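Local coordinates for protein archaeal actin homolog (Thermoplasma acidophilum, PDB 2FSJ) that polymerizes in the presence of nucleoside triphosphates, best with ATP, into bundles of helical filaments, at residues G31-I36 / I43-R48; V24-G29 / I124-P129; R169-G174 / F332-G337; P64-D69 / I104-W109. All coordinates share one frame; numbering follows the deposited sequence.

Interaction 1: G31-I36 / I43-R48; sequences GDTKVI and IIFPSR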
loop_
_atom_site.group_PDB
_atom_site.type_symbol
_atom_site.label_atom_id
_atom_site.label_comp_id
_atom_site.label_asym_id
_atom_site.label_seq_id
_atom_site.Cartn_x
_atom_site.Cartn_y
_atom_site.Cartn_z
ATOM N N GLY A 31 -4.890 -1.776 0.123
ATOM C CA GLY A 31 -5.792 -0.647 0.034
ATOM C C GLY A 31 -5.790 0.095 -1.294
ATOM O O GLY A 31 -6.858 0.355 -1.880
ATOM N N ASP A 32 -4.598 0.506 -1.733
ATOM C CA ASP A 32 -4.424 1.345 -2.917
ATOM C C ASP A 32 -3.254 0.829 -3.710
ATOM O O ASP A 32 -2.329 0.273 -3.105
ATOM C CB ASP A 32 -4.120 2.807 -2.578
ATOM C CG ASP A 32 -5.311 3.509 -1.929
ATOM O OD1 ASP A 32 -6.335 3.743 -2.616
ATOM O OD2 ASP A 32 -5.314 3.784 -0.708
ATOM N N THR A 33 -3.300 1.030 -5.043
ATOM C CA THR A 33 -2.216 0.694 -5.962
ATOM C C THR A 33 -1.588 2.031 -6.352
ATOM O O THR A 33 -2.293 2.962 -6.737
ATOM C CB THR A 33 -2.825 -0.086 -7.182
ATOM O OG1 THR A 33 -3.286 -1.374 -6.713
ATOM C CG2 THR A 33 -1.832 -0.351 -8.293
ATOM N N LYS A 34 -0.271 2.109 -6.245
ATOM C CA LYS A 34 0.517 3.280 -6.560
ATOM C C LYS A 34 1.449 2.953 -7.686
ATOM O O LYS A 34 2.050 1.876 -7.693
ATOM C CB LYS A 34 1.394 3.621 -5.344
ATOM C CG LYS A 34 0.675 4.303 -4.181
ATOM C CD LYS A 34 -0.174 3.429 -3.317
ATOM C CE LYS A 34 0.612 2.369 -2.618
ATOM N NZ LYS A 34 -0.215 1.569 -1.641
ATOM N N VAL A 35 1.641 3.923 -8.563
ATOM C CA VAL A 35 2.544 3.851 -9.700
ATOM C C VAL A 35 3.404 5.126 -9.765
ATOM O O VAL A 35 2.887 6.267 -9.614
ATOM C CB VAL A 35 1.713 3.688 -11.064
ATOM C CG1 VAL A 35 2.592 3.225 -12.203
ATOM C CG2 VAL A 35 0.515 2.817 -10.869
ATOM N N ILE A 36 4.708 4.954 -9.972
ATOM C CA ILE A 36 5.615 6.048 -10.256
ATOM C C ILE A 36 5.993 5.888 -11.717
ATOM O O ILE A 36 6.662 4.929 -12.108
ATOM C CB ILE A 36 6.896 6.004 -9.380
ATOM C CG1 ILE A 36 6.556 5.818 -7.892
ATOM C CG2 ILE A 36 7.750 7.317 -9.589
ATOM C CD1 ILE A 36 5.711 6.863 -7.282
ATOM N N ILE A 43 0.560 7.993 -9.839
ATOM C CA ILE A 43 -0.827 7.555 -9.937
ATOM C C ILE A 43 -1.170 6.765 -8.660
ATOM O O ILE A 43 -0.356 5.966 -8.164
ATOM C CB ILE A 43 -0.985 6.643 -11.183
ATOM C CG1 ILE A 43 -0.723 7.413 -12.494
ATOM C CG2 ILE A 43 -2.350 5.975 -11.254
ATOM C CD1 ILE A 43 0.258 6.706 -13.351
ATOM N N ILE A 44 -2.353 6.973 -8.133
ATOM C CA ILE A 44 -2.870 6.136 -7.074
ATOM C C ILE A 44 -4.357 5.896 -7.288
ATOM O O ILE A 44 -5.080 6.821 -7.568
ATOM C CB ILE A 44 -2.588 6.751 -5.663
ATOM C CG1 ILE A 44 -3.058 5.828 -4.565
ATOM C CG2 ILE A 44 -3.254 8.204 -5.499
ATOM C CD1 ILE A 44 -2.624 6.270 -3.158
ATOM N N PHE A 45 -4.811 4.666 -7.095
ATOM C CA PHE A 45 -6.223 4.376 -7.167
ATOM C C PHE A 45 -6.526 3.202 -6.263
ATOM O O PHE A 45 -5.648 2.396 -6.001
ATOM C CB PHE A 45 -6.699 4.082 -8.619
ATOM C CG PHE A 45 -5.913 2.950 -9.327
ATOM C CD1 PHE A 45 -6.217 1.650 -9.150
ATOM C CD2 PHE A 45 -4.906 3.278 -10.209
ATOM C CE1 PHE A 45 -5.537 0.651 -9.815
ATOM C CE2 PHE A 45 -4.170 2.302 -10.834
ATOM C CZ PHE A 45 -4.488 0.979 -10.634
ATOM N N PRO A 46 -7.766 3.092 -5.779
ATOM C CA PRO A 46 -8.150 1.983 -4.913
ATOM C C PRO A 46 -7.900 0.599 -5.511
ATOM O O PRO A 46 -8.180 0.388 -6.704
ATOM C CB PRO A 46 -9.669 2.227 -4.640
ATOM C CG PRO A 46 -9.895 3.694 -4.920
ATOM C CD PRO A 46 -8.876 4.035 -6.000
ATOM N N SER A 47 -7.379 -0.320 -4.696
ATOM C CA SER A 47 -7.111 -1.706 -5.102
ATOM C C SER A 47 -8.397 -2.532 -5.146
ATOM O O SER A 47 -8.581 -3.453 -4.388
ATOM C CB SER A 47 -6.090 -2.392 -4.165
ATOM O OG SER A 47 -4.841 -1.803 -4.339
ATOM N N ARG A 48 -9.256 -2.206 -6.094
ATOM C CA ARG A 48 -10.592 -2.782 -6.242
ATOM C C ARG A 48 -10.890 -2.972 -7.708
ATOM O O ARG A 48 -10.583 -2.092 -8.500
ATOM C CB ARG A 48 -11.639 -1.793 -5.747
ATOM C CG ARG A 48 -11.419 -1.284 -4.390
ATOM C CD ARG A 48 -12.572 -0.388 -3.879
ATOM N NE ARG A 48 -12.343 -0.096 -2.466
ATOM C CZ ARG A 48 -13.218 0.486 -1.653
ATOM N NH1 ARG A 48 -14.422 0.863 -2.084
ATOM N NH2 ARG A 48 -12.869 0.699 -0.387
HETATM O O HOH W 1 -9.649 0.254 -1.143
#

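Interaction 2: V24-G29 / I124-P129; sequences VGLDVG and IGSGTP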
loop_
_atom_site.group_PDB
_atom_site.type_symbol
_atom_site.label_atom_id
_atom_site.label_comp_id
_atom_site.label_asym_id
_atom_site.label_seq_id
_atom_site.Cartn_x
_atom_site.Cartn_y
_atom_site.Cartn_z
ATOM N N VAL A 24 9.358 1.614 -14.292
ATOM C CA VAL A 24 8.219 2.085 -13.498
ATOM C C VAL A 24 8.303 1.522 -12.092
ATOM O O VAL A 24 8.760 0.390 -11.914
ATOM C CB VAL A 24 6.872 1.736 -14.146
ATOM C CG1 VAL A 24 6.701 2.481 -15.511
ATOM C CG2 VAL A 24 6.691 0.284 -14.362
ATOM N N GLY A 25 7.851 2.299 -11.112
ATOM C CA GLY A 25 7.682 1.799 -9.761
ATOM C C GLY A 25 6.226 1.412 -9.580
ATOM O O GLY A 25 5.302 2.097 -10.022
ATOM N N LEU A 26 5.998 0.273 -8.939
ATOM C CA LEU A 26 4.649 -0.226 -8.757
ATOM C C LEU A 26 4.522 -0.752 -7.332
ATOM O O LEU A 26 5.433 -1.418 -6.842
ATOM C CB LEU A 26 4.365 -1.323 -9.750
ATOM C CG LEU A 26 3.082 -2.163 -9.629
ATOM C CD1 LEU A 26 1.811 -1.349 -9.829
ATOM C CD2 LEU A 26 3.144 -3.370 -10.568
ATOM N N ASP A 27 3.433 -0.403 -6.662
ATOM C CA ASP A 27 3.170 -0.903 -5.306
ATOM C C ASP A 27 1.708 -1.263 -5.221
ATOM O O ASP A 27 0.855 -0.401 -5.204
ATOM C CB ASP A 27 3.607 0.163 -4.286
ATOM C CG ASP A 27 3.369 -0.233 -2.840
ATOM O OD1 ASP A 27 2.939 -1.367 -2.576
ATOM O OD2 ASP A 27 3.607 0.548 -1.887
ATOM N N VAL A 28 1.401 -2.548 -5.239
ATOM C CA VAL A 28 0.001 -3.007 -5.192
ATOM C C VAL A 28 -0.323 -3.316 -3.718
ATOM O O VAL A 28 -0.126 -4.451 -3.217
ATOM C CB VAL A 28 -0.278 -4.229 -6.085
ATOM C CG1 VAL A 28 -1.768 -4.618 -6.072
ATOM C CG2 VAL A 28 0.175 -3.963 -7.487
ATOM N N GLY A 29 -0.851 -2.287 -3.063
ATOM C CA GLY A 29 -1.255 -2.402 -1.681
ATOM C C GLY A 29 -2.607 -3.084 -1.551
ATOM O O GLY A 29 -3.428 -3.108 -2.493
ATOM N N ILE A 124 9.977 -3.315 -14.133
ATOM C CA ILE A 124 9.128 -2.909 -13.001
ATOM C C ILE A 124 9.928 -3.056 -11.693
ATOM O O ILE A 124 10.518 -4.118 -11.411
ATOM C CB ILE A 124 7.837 -3.769 -12.945
ATOM C CG1 ILE A 124 6.957 -3.565 -14.194
ATOM C CG2 ILE A 124 7.044 -3.452 -11.651
ATOM C CD1 ILE A 124 5.845 -4.627 -14.381
ATOM N N GLY A 125 9.979 -1.995 -10.907
ATOM C CA GLY A 125 10.499 -2.043 -9.562
ATOM C C GLY A 125 9.304 -2.127 -8.582
ATOM O O GLY A 125 8.376 -1.298 -8.600
ATOM N N SER A 126 9.277 -3.172 -7.780
ATOM C CA SER A 126 8.173 -3.375 -6.834
ATOM C C SER A 126 8.704 -3.964 -5.516
ATOM O O SER A 126 9.904 -3.974 -5.223
ATOM C CB SER A 126 7.066 -4.232 -7.447
ATOM O OG SER A 126 5.834 -4.114 -6.712
ATOM N N GLY A 127 7.797 -4.417 -4.688
ATOM C CA GLY A 127 8.173 -4.937 -3.392
ATOM C C GLY A 127 7.058 -5.723 -2.758
ATOM O O GLY A 127 5.929 -5.798 -3.284
ATOM N N THR A 128 7.394 -6.338 -1.626
ATOM C CA THR A 128 6.471 -7.224 -0.928
ATOM C C THR A 128 6.990 -7.368 0.537
ATOM O O THR A 128 8.205 -7.195 0.797
ATOM C CB THR A 128 6.300 -8.580 -1.699
ATOM O OG1 THR A 128 5.286 -9.423 -1.099
ATOM C CG2 THR A 128 7.575 -9.422 -1.666
ATOM N N PRO A 129 6.101 -7.657 1.477
ATOM C CA PRO A 129 6.526 -7.818 2.894
ATOM C C PRO A 129 7.686 -8.769 3.091
ATOM O O PRO A 129 7.768 -9.840 2.471
ATOM C CB PRO A 129 5.239 -8.327 3.573
ATOM C CG PRO A 129 4.150 -7.669 2.728
ATOM C CD PRO A 129 4.627 -7.751 1.350
HETATM O O HOH W 2 3.674 -4.213 -4.379
#

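Interaction 3: R169-G174 / F332-G337; sequences RPQGVG and FANALG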
loop_
_atom_site.group_PDB
_atom_site.type_symbol
_atom_site.label_atom_id
_atom_site.label_comp_id
_atom_site.label_asym_id
_atom_site.label_seq_id
_atom_site.Cartn_x
_atom_site.Cartn_y
_atom_site.Cartn_z
ATOM N N ARG A 169 12.204 -5.194 -3.728
ATOM C CA ARG A 169 12.810 -4.912 -2.423
ATOM C C ARG A 169 11.778 -5.170 -1.348
ATOM O O ARG A 169 10.607 -5.033 -1.659
ATOM C CB ARG A 169 13.215 -3.462 -2.341
ATOM C CG ARG A 169 14.449 -3.112 -3.132
ATOM C CD ARG A 169 15.728 -3.799 -2.659
ATOM N NE ARG A 169 16.840 -3.392 -3.505
ATOM C CZ ARG A 169 17.201 -3.992 -4.641
ATOM N NH1 ARG A 169 16.566 -5.083 -5.100
ATOM N NH2 ARG A 169 18.238 -3.508 -5.315
ATOM N N PRO A 170 12.181 -5.513 -0.112
ATOM C CA PRO A 170 11.225 -5.696 0.986
ATOM C C PRO A 170 10.437 -4.442 1.259
ATOM O O PRO A 170 10.991 -3.340 1.210
ATOM C CB PRO A 170 12.124 -6.070 2.177
ATOM C CG PRO A 170 13.278 -6.738 1.548
ATOM C CD PRO A 170 13.535 -5.839 0.349
ATOM N N GLN A 171 9.132 -4.583 1.518
ATOM C CA GLN A 171 8.329 -3.471 1.924
ATOM C C GLN A 171 8.973 -2.828 3.192
ATOM O O GLN A 171 9.463 -3.539 4.093
ATOM C CB GLN A 171 6.907 -3.957 2.242
ATOM C CG GLN A 171 5.928 -2.856 2.575
ATOM C CD GLN A 171 4.470 -3.357 2.521
ATOM O OE1 GLN A 171 4.091 -4.052 1.567
ATOM N NE2 GLN A 171 3.696 -3.048 3.543
ATOM N N GLY A 172 9.024 -1.512 3.212
ATOM C CA GLY A 172 9.773 -0.787 4.216
ATOM C C GLY A 172 11.186 -0.402 3.798
ATOM O O GLY A 172 11.656 0.678 4.117
ATOM N N VAL A 173 11.888 -1.301 3.148
ATOM C CA VAL A 173 13.209 -0.980 2.612
ATOM C C VAL A 173 13.069 0.043 1.487
ATOM O O VAL A 173 13.903 0.930 1.389
ATOM C CB VAL A 173 13.947 -2.254 2.123
ATOM C CG1 VAL A 173 15.177 -1.939 1.263
ATOM C CG2 VAL A 173 14.327 -3.100 3.312
ATOM N N GLY A 174 12.033 -0.102 0.647
ATOM C CA GLY A 174 11.731 0.901 -0.381
ATOM C C GLY A 174 11.626 2.294 0.218
ATOM O O GLY A 174 12.319 3.215 -0.208
ATOM N N PHE A 332 3.345 6.935 -0.974
ATOM C CA PHE A 332 4.209 6.645 -2.096
ATOM C C PHE A 332 5.624 6.249 -1.749
ATOM O O PHE A 332 6.405 5.896 -2.647
ATOM C CB PHE A 332 4.274 7.886 -2.990
ATOM C CG PHE A 332 3.018 8.098 -3.799
ATOM C CD1 PHE A 332 2.765 7.337 -4.935
ATOM C CD2 PHE A 332 2.097 9.083 -3.421
ATOM C CE1 PHE A 332 1.600 7.540 -5.671
ATOM C CE2 PHE A 332 0.942 9.303 -4.195
ATOM C CZ PHE A 332 0.702 8.496 -5.290
ATOM N N ALA A 333 5.986 6.331 -0.484
ATOM C CA ALA A 333 7.403 6.227 -0.129
ATOM C C ALA A 333 8.008 4.918 -0.596
ATOM O O ALA A 333 9.147 4.882 -1.131
ATOM C CB ALA A 333 7.612 6.447 1.397
ATOM N N ASN A 334 7.300 3.799 -0.392
ATOM C CA ASN A 334 7.828 2.501 -0.860
ATOM C C ASN A 334 7.963 2.485 -2.362
ATOM O O ASN A 334 9.000 2.060 -2.892
ATOM C CB ASN A 334 6.970 1.316 -0.379
ATOM C CG ASN A 334 7.284 0.902 1.066
ATOM O OD1 ASN A 334 6.376 0.741 1.918
ATOM N ND2 ASN A 334 8.549 0.658 1.327
ATOM N N ALA A 335 6.912 2.899 -3.051
ATOM C CA ALA A 335 6.915 2.896 -4.537
ATOM C C ALA A 335 8.060 3.721 -5.104
ATOM O O ALA A 335 8.690 3.323 -6.083
ATOM C CB ALA A 335 5.637 3.378 -5.079
ATOM N N LEU A 336 8.347 4.852 -4.476
ATOM C CA LEU A 336 9.464 5.723 -4.911
ATOM C C LEU A 336 10.813 5.011 -4.728
ATOM O O LEU A 336 11.639 5.016 -5.616
ATOM C CB LEU A 336 9.435 7.019 -4.108
ATOM C CG LEU A 336 8.312 7.965 -4.509
ATOM C CD1 LEU A 336 7.998 8.926 -3.375
ATOM C CD2 LEU A 336 8.623 8.767 -5.855
ATOM N N GLY A 337 10.990 4.318 -3.592
ATOM C CA GLY A 337 12.186 3.502 -3.378
ATOM C C GLY A 337 12.323 2.315 -4.289
ATOM O O GLY A 337 13.437 1.984 -4.705
#

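Interaction 4: P64-D69 / I104-W109; sequences PVLSTD and IAAALW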
loop_
_atom_site.group_PDB
_atom_site.type_symbol
_atom_site.label_atom_id
_atom_site.label_comp_id
_atom_site.label_asym_id
_atom_site.label_seq_id
_atom_site.Cartn_x
_atom_site.Cartn_y
_atom_site.Cartn_z
ATOM N N PRO A 64 -13.299 3.848 -17.558
ATOM C CA PRO A 64 -12.679 2.920 -18.513
ATOM C C PRO A 64 -13.074 1.484 -18.197
ATOM O O PRO A 64 -13.228 1.118 -17.033
ATOM C CB PRO A 64 -11.193 3.110 -18.287
ATOM C CG PRO A 64 -11.068 3.633 -16.924
ATOM C CD PRO A 64 -12.328 4.363 -16.585
ATOM N N VAL A 65 -13.240 0.703 -19.243
ATOM C CA VAL A 65 -13.426 -0.732 -19.119
ATOM C C VAL A 65 -12.211 -1.389 -19.770
ATOM O O VAL A 65 -11.872 -1.041 -20.888
ATOM C CB VAL A 65 -14.710 -1.207 -19.825
ATOM C CG1 VAL A 65 -14.862 -2.707 -19.688
ATOM C CG2 VAL A 65 -15.956 -0.479 -19.227
ATOM N N LEU A 66 -11.556 -2.299 -19.058
ATOM C CA LEU A 66 -10.372 -2.961 -19.554
ATOM C C LEU A 66 -10.546 -4.479 -19.648
ATOM O O LEU A 66 -11.429 -5.048 -19.026
ATOM C CB LEU A 66 -9.122 -2.671 -18.684
ATOM C CG LEU A 66 -8.693 -1.222 -18.467
ATOM C CD1 LEU A 66 -7.385 -1.168 -17.629
ATOM C CD2 LEU A 66 -8.557 -0.377 -19.756
ATOM N N SER A 67 -9.661 -5.093 -20.454
ATOM C CA SER A 67 -9.532 -6.545 -20.576
ATOM C C SER A 67 -8.089 -6.905 -20.815
ATOM O O SER A 67 -7.344 -6.133 -21.447
ATOM C CB SER A 67 -10.346 -7.058 -21.771
ATOM O OG SER A 67 -10.272 -8.461 -21.870
ATOM N N THR A 68 -7.655 -8.046 -20.277
ATOM C CA THR A 68 -6.331 -8.569 -20.620
ATOM C C THR A 68 -6.420 -9.762 -21.556
ATOM O O THR A 68 -5.413 -10.306 -21.902
ATOM C CB THR A 68 -5.550 -9.020 -19.366
ATOM O OG1 THR A 68 -6.259 -10.080 -18.672
ATOM C CG2 THR A 68 -5.447 -7.869 -18.375
ATOM N N ASP A 69 -7.633 -10.158 -21.954
ATOM C CA ASP A 69 -7.815 -11.345 -22.811
ATOM C C ASP A 69 -8.702 -11.054 -24.020
ATOM O O ASP A 69 -9.501 -11.885 -24.431
ATOM C CB ASP A 69 -8.359 -12.530 -22.027
ATOM C CG ASP A 69 -9.649 -12.224 -21.284
ATOM O OD1 ASP A 69 -10.319 -11.217 -21.575
ATOM O OD2 ASP A 69 -10.061 -12.984 -20.388
ATOM N N ILE A 104 -2.557 -4.619 -11.809
ATOM C CA ILE A 104 -1.305 -4.414 -12.535
ATOM C C ILE A 104 -1.592 -3.931 -13.957
ATOM O O ILE A 104 -1.004 -2.929 -14.440
ATOM C CB ILE A 104 -0.472 -5.715 -12.533
ATOM C CG1 ILE A 104 0.034 -6.014 -11.120
ATOM C CG2 ILE A 104 0.723 -5.548 -13.441
ATOM C CD1 ILE A 104 0.352 -7.474 -10.825
ATOM N N ALA A 105 -2.567 -4.567 -14.595
ATOM C CA ALA A 105 -2.965 -4.132 -15.952
ATOM C C ALA A 105 -3.475 -2.695 -15.919
ATOM O O ALA A 105 -3.138 -1.918 -16.778
ATOM C CB ALA A 105 -4.005 -5.033 -16.480
ATOM N N ALA A 106 -4.310 -2.384 -14.941
ATOM C CA ALA A 106 -4.867 -1.054 -14.798
ATOM C C ALA A 106 -3.773 -0.017 -14.524
ATOM O O ALA A 106 -3.800 1.081 -15.082
ATOM C CB ALA A 106 -5.913 -1.035 -13.742
ATOM N N ALA A 107 -2.805 -0.375 -13.688
ATOM C CA ALA A 107 -1.645 0.491 -13.421
ATOM C C ALA A 107 -0.888 0.871 -14.676
ATOM O O ALA A 107 -0.561 2.042 -14.880
ATOM C CB ALA A 107 -0.672 -0.160 -12.430
ATOM N N LEU A 108 -0.599 -0.126 -15.496
ATOM C CA LEU A 108 0.103 0.113 -16.770
ATOM C C LEU A 108 -0.738 0.950 -17.740
ATOM O O LEU A 108 -0.231 1.892 -18.335
ATOM C CB LEU A 108 0.559 -1.204 -17.373
ATOM C CG LEU A 108 1.414 -2.079 -16.456
ATOM C CD1 LEU A 108 1.817 -3.393 -17.145
ATOM C CD2 LEU A 108 2.654 -1.321 -16.059
ATOM N N TRP A 109 -2.028 0.649 -17.841
ATOM C CA TRP A 109 -2.966 1.471 -18.595
ATOM C C TRP A 109 -3.002 2.947 -18.118
ATOM O O TRP A 109 -2.905 3.895 -18.925
ATOM C CB TRP A 109 -4.366 0.874 -18.512
ATOM C CG TRP A 109 -5.287 1.536 -19.485
ATOM C CD1 TRP A 109 -6.080 2.621 -19.257
ATOM C CD2 TRP A 109 -5.453 1.197 -20.876
ATOM N NE1 TRP A 109 -6.726 2.994 -20.417
ATOM C CE2 TRP A 109 -6.380 2.125 -21.424
ATOM C CE3 TRP A 109 -4.951 0.180 -21.704
ATOM C CZ2 TRP A 109 -6.787 2.076 -22.750
ATOM C CZ3 TRP A 109 -5.378 0.131 -23.045
ATOM C CH2 TRP A 109 -6.272 1.070 -23.543
#

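Interaction 1: G31-I36 / I43-R48
Gly31 O accepts the backbone N-H of Ser47 at 2.9 Å. A water donates to the same oxygen and accepts from Arg48 NE, so it bridges the ends of the two segments. Asp32 lays its CB against Ile44 CG1 at 3.8 Å. Its carboxylate oxygen OD1 approaches Pro46 CA at 3.4 Å. Thr33 exchanges two backbone hydrogen bonds with Phe45. Its OG1 donates to Ser47 OG at 2.9 Å, and Ser47 OG is also bonded to Gly29 O, just past the end of strand 22-28. The CB of Thr33 sits over one face of the Phe45 ring, 4.2 Å from the centroid, in a CH-pi contact. The Phe45 ring swings between its own N and carbonyl carbon (chi1 55°), which brings it beside Thr33.

The segments form an antiparallel beta hairpin in the actin-like fold. Gly31 to Lys34 belong to the ATP site, and the turn from strand 22-28 into strand 32-36 corresponds to the first phosphate-binding turn of actin relatives.

Lys34 runs alongside Ile44, with CD at 3.8 Å from Ile44 CD1. Its chain bends at chi2 and chi3, which folds NZ back to donate to Asp32 O at 2.9 Å. NZ also meets a glycerol and makes a weak, long ion pair with Asp27. Val35 pairs with Ile43 through two backbone bonds. On the face shared with Thr33 and Phe45, Val35 CB packs on Ile43 CB at 4.0 Å.

Interaction 2: V24-G29 / I124-P129
Val24 O accepts from Gly125 N at 2.9 Å, and Leu26 N donates to Gly125 O at 2.9 Å. These two bonds zip the parallel strands as far as Leu26. The next rung is different. Leu26 O lies 4.4 Å from Gly127 N, and its donor is the hydroxyl of Ser126, with OG at 2.7 Å. This donor stands 48° out of the carbonyl plane. The Ser126 OG lies trans to its own N (chi1 -163°), which turns it to the neighbouring strand.

One water fills the place where the strands part. It accepts from Val28 N at 2.9 Å and donates to Ser126 OG and to Gly127 O. The buried hydroxyl therefore both gives and receives a hydrogen bond. Without the Ser126 hydroxyl, as with an alanine here, Leu26 O is likely to lose this donor and the water one of its acceptors.

Apolar groups hold the other end. Val24 CG2 meets Ile124 CG1 at 3.9 Å, and Ile124 CG2 lies beside Leu26 CB at 3.9 Å. Beyond the strand pair, Asp27 OD2 binds a glycerol, probably from the crystallisation liquor. Two parallel strands at the middle of a mixed sheet, the first continuing into an antiparallel hairpin, are the arrangement of the RNase H-like fold shared by actin relatives.

Interaction 3: R169-G174 / F332-G337
Asn334 and Gly174 bury the most area here, with Gly337 next. The side chain of Asn334 reaches from its helix to the turn at Gly172, which holds the N-cap position of helix 173-182. Its amide is probably turned over in the model. With the group turned back, it may take a hydrogen bond from Gly172 N. Gln171 crosses it at about a right angle, with the two amide planes 50° apart. The chain of Gln171 is extended, and its NE2 is bonded to Asp92, with a weak second bond to Asp196.

Gly174 and Gly337 let the backbones meet directly. Gly174 CA and Gly337 CA are 4.0 Å apart. The CA of Gly337 points a hydrogen at Gly174 O, at 3.2 Å and an angle of 159°. A CB on Gly337 would fall on that oxygen, and a CB on Gly174 would strike Asn334 O. The approach is this close because neither residue carries a CB. Gly172 has a positive phi (95°), where a CB would be jammed against the carbonyl oxygen before it.

The contact joins the first turns of helices 173-182 and 333-343. Asn334 also touches Ala175, and Leu336 touches Tyr178. On the sheet side, Asn334 lies on Asp27 of strand 22-28, while Ala335 and Leu336 lie on Ile36 of strand 32-36.

Interaction 4: P64-D69 / I104-W109
Trp109 presents one face of its indole to Leu66. The methyl CD2 of Leu66 stands 3.6 Å from the centroid of the five-membered ring, only 8° off the ring normal, in a CH-pi contact. It lies almost equally close to CD2 and CE2 of Trp109, the atoms where the two rings fuse. The ring system also has Arg159 as a cation-pi partner, and the Trp109 side chain touches Val151, Pro154 and Glu157. The CG of Trp109 is trans to its N (chi1 -169°), which tips the indole toward the loop.

The other methyl of Leu66 goes to the helix itself. CD1 is 3.8 Å from Trp109 CB and 3.8 Å from Ala106 CA. Both methyls of Leu66 lie on the same side of the indole plane, CD2 over the five-membered ring and CD1 toward Trp109 CB and the helix backbone. One turn earlier on the helix, Thr68 CG2 meets Ala105 CB at 3.7 Å. The small side chains of Ala105 and Ala106 let the loop lie close to the helix.

The loop is shaped by its own bonds. Ser67 OG accepts from Asp69 N at 3.1 Å, an ST turn, and also bonds to Gly71 and Thr73. An alanine at Trp109 would probably leave Leu66 CD2 without its aromatic face, open a gap beneath it and deprive Arg159 of its cation-pi partner.

No hydrogen bond links the two segments. Loop 64-69 and helix 101-111 are joined by one methyl on an aromatic face and by alkyl contacts, so the direct contact between them is dispersive and depends on fit of shape.

In the fold
From the N terminus, strand 22-28 opens the longest of the three loops closed by interactions 1, 2 and 4. Interaction 2 closes it about 95 residues later, when strand 120-128 returns parallel beside it. Two shorter loops lie within this one. Interaction 1 closes a tight hairpin of strands 32-36 and 42-52. Interaction 4 then fixes loop 64-69 on helix 101-111, whose Ala107 also packs on Val35 and Leu26. Interaction 3 follows in series. It starts where strand 158-170, neighbour of strand 120-128, runs into helix 173-182, and closes 158 residues later at helix 333-343. That brings the C-terminal helix back onto the first sheet. None of the loops cross.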